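Local coordinates for protein probable serine protease HTRA3 (Homo sapiens, PDB 2P3W) that is probably a serine protease of the HtrA family, whose PDZ domain binds the C-terminal ends of peptide ligands, at residues Asn45-Ser48 / Gln49-Gly52. Numbering follows the deposited sequence.
Sequences NSPS and QRGG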
loop_
_atom_site.group_PDB
_atom_site.type_symbol
_atom_site.label_atom_id
_atom_site.label_comp_id
_atom_site.label_asym_id
_atom_site.label_seq_id
_atom_site.Cartn_x
_atom_site.Cartn_y
_atom_site.Cartn_z
ATOM N N ASN A 45 5.282 1.045 7.446
ATOM C CA ASN A 45 6.561 1.772 7.642
ATOM C C ASN A 45 6.500 3.118 6.933
ATOM O O ASN A 45 7.343 3.431 6.121
ATOM C CB ASN A 45 7.690 0.946 7.071
ATOM C CG ASN A 45 7.972 -0.279 7.913
ATOM O OD1 ASN A 45 8.329 -0.143 9.081
ATOM N ND2 ASN A 45 7.798 -1.476 7.336
ATOM N N SER A 46 5.490 3.912 7.251
ATOM C CA SER A 46 5.175 5.079 6.456
ATOM C C SER A 46 5.038 6.345 7.309
ATOM O O SER A 46 4.881 6.270 8.534
ATOM C CB SER A 46 3.824 4.860 5.769
ATOM O OG SER A 46 2.806 4.734 6.746
ATOM N N PRO A 47 5.084 7.509 6.657
ATOM C CA PRO A 47 4.800 8.758 7.372
ATOM C C PRO A 47 3.480 8.726 8.152
ATOM O O PRO A 47 3.421 9.235 9.271
ATOM C CB PRO A 47 4.763 9.783 6.260
ATOM C CG PRO A 47 5.697 9.225 5.256
ATOM C CD PRO A 47 5.440 7.776 5.254
ATOM N N SER A 48 2.436 8.151 7.558
ATOM C CA SER A 48 1.125 8.106 8.196
ATOM C C SER A 48 1.122 7.195 9.449
ATOM O O SER A 48 0.586 7.572 10.504
ATOM C CB SER A 48 0.045 7.736 7.197
ATOM O OG SER A 48 -0.053 8.714 6.175
ATOM N N GLN A 49 1.784 6.044 9.364
ATOM C CA GLN A 49 1.897 5.175 10.531
ATOM C C GLN A 49 2.706 5.857 11.648
ATOM O O GLN A 49 2.281 5.926 12.814
ATOM C CB GLN A 49 2.501 3.825 10.155
ATOM C CG GLN A 49 2.563 2.849 11.322
ATOM C CD GLN A 49 1.193 2.452 11.873
ATOM O OE1 GLN A 49 0.224 2.269 11.123
ATOM N NE2 GLN A 49 1.124 2.258 13.201
ATOM N N ARG A 50 3.851 6.422 11.289
ATOM C CA ARG A 50 4.716 7.077 12.277
ATOM C C ARG A 50 4.026 8.284 12.923
ATOM O O ARG A 50 4.239 8.594 14.104
ATOM C CB ARG A 50 6.005 7.541 11.608
ATOM C CG ARG A 50 6.914 6.412 11.136
ATOM C CD ARG A 50 8.268 6.950 10.602
ATOM N NE ARG A 50 8.256 7.784 9.394
ATOM C CZ ARG A 50 8.332 7.330 8.134
ATOM N NH1 ARG A 50 8.353 6.024 7.885
ATOM N NH2 ARG A 50 8.356 8.179 7.105
ATOM N N GLY A 51 3.195 8.953 12.129
ATOM C CA GLY A 51 2.563 10.207 12.534
ATOM C C GLY A 51 1.275 10.060 13.312
ATOM O O GLY A 51 0.800 11.054 13.894
ATOM N N GLY A 52 0.710 8.849 13.339
ATOM C CA GLY A 52 -0.473 8.545 14.175
ATOM C C GLY A 52 -1.808 8.374 13.472
ATOM O O GLY A 52 -2.850 8.217 14.122
#
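S46 OG accepts the backbone N-H of Q49 in a nearly straight bond of 3.1 Å, which makes S46 the N-cap of the short helix 47-51. Its hydroxyl sits between its own backbone N and carbonyl carbon (chi1 63°), a rotamer that turns OG over the first turn; OG of the buried S46 is also hydrogen-bonded to A43 O. P47 suits the first helical position, where no backbone N-H is needed for a helical bond and the ring fixes phi. R50 N donates to S46 O at 2.9 Å, the first regular helical bond, nearly straight.

The side chain of R50 then runs back beside P47. Its bend at chi3 (-65°) lays one guanidinium face against S46 C and P47 N, which lie near the rim, both 3.3 Å from its plane, while NH2 comes within 3.4 Å of P47 CG. At the guanidinium edge NH1 makes a weak bond to N45 O, and NH2 forms a salt bridge with E101, tying the helix to strand 92-103. S48, small enough for its buried place, hydrogen-bonds through OG to I8 O.

G51 N closes the last turn on P47 O. G52 has positive phi (107°), which glycine adopts readily, and its N bonds weakly back to S48 O and Q49 O. N-cap serine and Schellman glycine thus bracket the short helix that follows strand 37-42 in this PDZ domain.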